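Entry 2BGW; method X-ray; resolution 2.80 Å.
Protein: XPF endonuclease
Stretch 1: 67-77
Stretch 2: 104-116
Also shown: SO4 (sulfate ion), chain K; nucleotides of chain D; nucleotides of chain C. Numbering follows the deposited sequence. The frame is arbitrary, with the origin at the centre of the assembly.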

# COMPACT_ATOMS: atom_id res chain seq x y z
N ARG A 67 16.30 0.13 2.67
CA ARG A 67 15.18 1.06 2.65
C ARG A 67 13.84 0.42 2.19
O ARG A 67 12.81 0.64 2.84
CB ARG A 67 15.49 2.21 1.73
CG ARG A 67 16.23 3.35 2.35
CD ARG A 67 16.00 4.54 1.43
NE ARG A 67 16.68 5.75 1.88
CZ ARG A 67 17.13 6.72 1.06
NH1 ARG A 67 17.00 6.61 -0.27
NH2 ARG A 67 17.74 7.80 1.57
N LEU A 68 13.85 -0.36 1.11
CA LEU A 68 12.61 -0.89 0.52
C LEU A 68 11.67 -1.63 1.45
O LEU A 68 10.48 -1.32 1.49
CB LEU A 68 12.90 -1.79 -0.68
CG LEU A 68 11.65 -2.30 -1.40
CD1 LEU A 68 10.88 -1.16 -2.10
CD2 LEU A 68 11.99 -3.42 -2.36
N PHE A 69 12.16 -2.61 2.18
CA PHE A 69 11.26 -3.38 3.00
C PHE A 69 10.84 -2.69 4.31
O PHE A 69 9.86 -3.10 4.96
CB PHE A 69 11.85 -4.75 3.26
CG PHE A 69 11.70 -5.67 2.12
CD1 PHE A 69 12.36 -5.42 0.92
CD2 PHE A 69 10.89 -6.79 2.22
CE1 PHE A 69 12.20 -6.30 -0.18
CE2 PHE A 69 10.73 -7.67 1.14
CZ PHE A 69 11.39 -7.43 -0.05
N GLU A 70 11.59 -1.66 4.72
CA GLU A 70 11.20 -0.93 5.90
C GLU A 70 10.00 -0.11 5.48
O GLU A 70 8.93 -0.23 6.07
CB GLU A 70 12.33 -0.06 6.45
CG GLU A 70 13.23 -0.81 7.48
N GLN A 71 10.17 0.65 4.42
CA GLN A 71 9.06 1.37 3.81
C GLN A 71 7.86 0.48 3.51
O GLN A 71 6.71 0.89 3.64
CB GLN A 71 9.54 1.93 2.51
CG GLN A 71 8.60 2.84 1.83
CD GLN A 71 9.35 3.63 0.79
OE1 GLN A 71 10.53 3.36 0.52
NE2 GLN A 71 8.68 4.62 0.20
N ALA A 72 8.14 -0.75 3.10
CA ALA A 72 7.11 -1.64 2.64
C ALA A 72 6.20 -2.00 3.76
O ALA A 72 5.00 -1.92 3.63
CB ALA A 72 7.73 -2.91 2.03
N SER A 73 6.80 -2.42 4.86
CA SER A 73 6.06 -2.89 6.03
C SER A 73 5.31 -1.76 6.75
O SER A 73 4.26 -1.99 7.35
CB SER A 73 7.01 -3.61 7.00
OG SER A 73 8.06 -2.72 7.40
N ARG A 74 5.85 -0.54 6.70
CA ARG A 74 5.13 0.59 7.23
C ARG A 74 3.82 0.76 6.47
O ARG A 74 2.73 0.76 7.08
CB ARG A 74 5.97 1.85 7.13
CG ARG A 74 6.00 2.59 8.46
CD ARG A 74 7.03 3.69 8.48
NE ARG A 74 6.62 4.77 7.59
CZ ARG A 74 6.88 6.06 7.82
NH1 ARG A 74 7.54 6.41 8.92
NH2 ARG A 74 6.49 6.99 6.95
N LEU A 75 3.91 0.87 5.14
CA LEU A 75 2.75 1.06 4.32
C LEU A 75 1.72 -0.01 4.58
O LEU A 75 0.54 0.29 4.76
CB LEU A 75 3.13 1.14 2.86
CG LEU A 75 4.02 2.30 2.43
CD1 LEU A 75 4.51 2.04 1.02
CD2 LEU A 75 3.38 3.67 2.50
N ALA A 76 2.16 -1.25 4.69
CA ALA A 76 1.26 -2.37 4.84
C ALA A 76 0.58 -2.40 6.20
O ALA A 76 -0.52 -2.95 6.34
CB ALA A 76 1.99 -3.66 4.57
N GLU A 77 1.24 -1.83 7.20
CA GLU A 77 0.69 -1.69 8.56
C GLU A 77 -0.41 -0.64 8.61
O GLU A 77 -1.37 -0.80 9.33
CB GLU A 77 1.78 -1.24 9.52
CG GLU A 77 1.45 -1.36 11.01
CD GLU A 77 2.50 -0.70 11.93
OE1 GLU A 77 3.63 -0.37 11.51
OE2 GLU A 77 2.17 -0.51 13.13
N ALA A 104 12.70 -11.69 -6.79
CA ALA A 104 12.44 -12.31 -5.48
C ALA A 104 11.83 -11.28 -4.53
O ALA A 104 10.87 -11.58 -3.83
CB ALA A 104 13.69 -12.91 -4.90
N ALA A 105 12.37 -10.07 -4.53
CA ALA A 105 11.81 -9.02 -3.72
C ALA A 105 10.34 -8.85 -4.08
O ALA A 105 9.45 -8.90 -3.22
CB ALA A 105 12.57 -7.71 -3.93
N MET A 106 10.08 -8.67 -5.37
CA MET A 106 8.73 -8.46 -5.85
C MET A 106 7.79 -9.50 -5.28
O MET A 106 6.79 -9.16 -4.67
CB MET A 106 8.72 -8.50 -7.36
CG MET A 106 9.47 -7.35 -7.95
SD MET A 106 9.51 -7.52 -9.71
CE MET A 106 10.14 -5.88 -10.13
N ALA A 107 8.15 -10.77 -5.46
CA ALA A 107 7.36 -11.87 -4.94
C ALA A 107 7.14 -11.80 -3.41
O ALA A 107 6.07 -12.19 -2.93
CB ALA A 107 7.98 -13.17 -5.34
N ALA A 108 8.13 -11.30 -2.67
CA ALA A 108 8.05 -11.16 -1.20
C ALA A 108 7.19 -9.99 -0.73
O ALA A 108 6.37 -10.15 0.20
CB ALA A 108 9.46 -11.06 -0.58
N LEU A 109 7.37 -8.81 -1.33
CA LEU A 109 6.52 -7.66 -1.05
C LEU A 109 5.07 -8.05 -1.23
O LEU A 109 4.20 -7.58 -0.52
CB LEU A 109 6.81 -6.55 -2.02
CG LEU A 109 8.15 -5.89 -1.90
CD1 LEU A 109 8.40 -5.17 -3.18
CD2 LEU A 109 8.15 -4.92 -0.76
N GLN A 110 4.82 -8.94 -2.19
CA GLN A 110 3.49 -9.39 -2.55
C GLN A 110 2.97 -10.44 -1.59
O GLN A 110 1.83 -10.39 -1.21
CB GLN A 110 3.48 -9.96 -3.96
CG GLN A 110 3.37 -8.94 -5.12
CD GLN A 110 1.93 -8.74 -5.53
OE1 GLN A 110 1.03 -8.65 -4.66
NE2 GLN A 110 1.68 -8.65 -6.83
N LEU A 111 3.78 -11.43 -1.23
CA LEU A 111 3.29 -12.51 -0.37
C LEU A 111 3.45 -12.24 1.13
O LEU A 111 2.64 -12.68 1.93
CB LEU A 111 3.99 -13.83 -0.70
CG LEU A 111 3.55 -14.70 -1.88
CD1 LEU A 111 4.00 -16.16 -1.66
CD2 LEU A 111 2.04 -14.65 -2.05
N ASP A 112 4.50 -11.53 1.50
CA ASP A 112 4.80 -11.29 2.91
C ASP A 112 3.91 -10.23 3.56
O ASP A 112 3.44 -10.42 4.67
CB ASP A 112 6.28 -10.90 3.07
CG ASP A 112 7.22 -12.12 3.04
OD1 ASP A 112 6.74 -13.31 3.00
OD2 ASP A 112 8.46 -11.85 3.05
N TYR A 113 3.69 -9.11 2.89
CA TYR A 113 2.83 -8.10 3.43
C TYR A 113 1.64 -7.72 2.54
O TYR A 113 1.07 -6.63 2.69
CB TYR A 113 3.62 -6.83 3.75
CG TYR A 113 5.05 -6.97 4.22
CD1 TYR A 113 6.10 -6.79 3.31
CD2 TYR A 113 5.38 -7.17 5.56
CE1 TYR A 113 7.43 -6.85 3.70
CE2 TYR A 113 6.74 -7.24 5.97
CZ TYR A 113 7.77 -7.08 5.02
OH TYR A 113 9.12 -7.14 5.33
N GLY A 114 1.25 -8.60 1.62
CA GLY A 114 0.17 -8.33 0.69
C GLY A 114 0.25 -7.07 -0.18
O GLY A 114 -0.77 -6.65 -0.73
N ILE A 115 1.43 -6.46 -0.33
CA ILE A 115 1.55 -5.26 -1.14
C ILE A 115 1.22 -5.64 -2.56
O ILE A 115 1.32 -6.81 -2.91
CB ILE A 115 2.93 -4.62 -1.04
CG1 ILE A 115 3.01 -3.77 0.22
CG2 ILE A 115 3.21 -3.68 -2.19
CD1 ILE A 115 3.89 -4.38 1.28
N ARG A 116 0.79 -4.66 -3.34
CA ARG A 116 0.38 -4.86 -4.75
C ARG A 116 1.28 -4.06 -5.68
O ARG A 116 1.58 -2.88 -5.41
CB ARG A 116 -1.09 -4.48 -4.95
CG ARG A 116 -2.01 -5.46 -4.28
CD ARG A 116 -3.43 -5.04 -4.26
NE ARG A 116 -4.28 -6.11 -3.76
CZ ARG A 116 -4.75 -7.09 -4.53
NH1 ARG A 116 -4.43 -7.12 -5.82
NH2 ARG A 116 -5.51 -8.05 -4.03
S SO4 K . -5.57 -9.60 -0.36
O1 SO4 K . -4.28 -10.27 -0.21
O2 SO4 K . -6.15 -9.50 0.98
O3 SO4 K . -5.37 -8.21 -0.86
O4 SO4 K . -6.47 -10.39 -1.22
O5' DT D 1 -1.86 -12.19 -1.66
C5' DT D 1 -2.37 -12.70 -0.45
C4' DT D 1 -1.24 -12.73 0.55
O4' DT D 1 -0.94 -11.42 1.07
C3' DT D 1 -1.71 -13.53 1.72
O3' DT D 1 -0.89 -14.61 1.88
C2' DT D 1 -1.68 -12.61 2.94
C1' DT D 1 -0.76 -11.51 2.47
N1 DT D 1 -1.12 -10.25 3.10
C2 DT D 1 -0.40 -9.82 4.21
O2 DT D 1 0.53 -10.41 4.71
N3 DT D 1 -0.80 -8.61 4.73
C4 DT D 1 -1.84 -7.84 4.26
O4 DT D 1 -2.12 -6.78 4.80
C5 DT D 1 -2.57 -8.35 3.10
C7 DT D 1 -3.78 -7.64 2.57
C6 DT D 1 -2.18 -9.52 2.59
P DA C 15 5.44 -4.64 14.43
OP1 DA C 15 6.53 -5.01 15.36
OP2 DA C 15 5.13 -3.20 14.21
O5' DA C 15 5.78 -5.31 13.02
C5' DA C 15 6.12 -6.70 13.08
C4' DA C 15 6.03 -7.31 11.70
O4' DA C 15 4.64 -7.22 11.24
C3' DA C 15 6.86 -6.53 10.68
O3' DA C 15 7.99 -7.29 10.25
C2' DA C 15 5.89 -6.22 9.54
C1' DA C 15 4.68 -7.11 9.84
N9 DA C 15 3.47 -6.54 9.26
C8 DA C 15 2.98 -5.27 9.42
N7 DA C 15 1.90 -5.04 8.72
C5 DA C 15 1.66 -6.22 8.03
C6 DA C 15 0.67 -6.61 7.10
N6 DA C 15 -0.33 -5.82 6.70
N1 DA C 15 0.75 -7.86 6.60
C2 DA C 15 1.76 -8.64 7.02
N3 DA C 15 2.75 -8.39 7.87
C4 DA C 15 2.64 -7.15 8.35

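Two helical segments, 67-77 and 104-112, run in nearly the same direction, 22° apart, with axes 11.1 Å apart at closest approach. No hydrogen bond crosses between them; the contact, 440 Å² in all, rests on apolar packing around two aromatic rings, F69 and Y113, with L109 fitted between the helices.

F69 covers the most surface. Its CA-to-CB bond points sideways, but with chi1 at m the ring reaches the second helix. One face receives L109, whose CD2 lies 4.2 Å from the F69 ring centroid and 10° off the normal, a CH-pi contact. The ring lies against small residues: F69 CZ is 4.0 Å from A105 O, F69 CE1 is 4.0 Å from A105 CB, and F69 CE2 is 4.0 Å from A108 CB, which sits at the ring edge. Also at the edge is the tyrosine, with Y113 OH 3.6 Å from F69 CD2.

Y113 reaches back along the first helix, meeting F69, A72, S73 and A76. S73 CB lies over one face of its ring, 4.2 Å from the centroid, so even a serine contributes carbon here. The closest backbone approach falls at an alanine: the CA atoms of A76 and Y113 are 6.1 Å apart, and A76 CB meets Y113 CB at 3.7 Å. One turn earlier, A72 pairs with L109 at a CA separation of 7.1 Å, and A72 CB touches L109 CD2 at 3.5 Å. The same leucine methyl thus serves both the F69 ring and an alanine. I115 then fills in beside both alanines, its CD1 3.9 Å from A76 CB and 4.2 Å from A72 CB.

Backbone hydrogen bonds run within each helix, and A76 O also accepts a 2.9 Å hydrogen bond from N6 of DA15. The rule is legible: large side chains reach across, and alanines lie where they land.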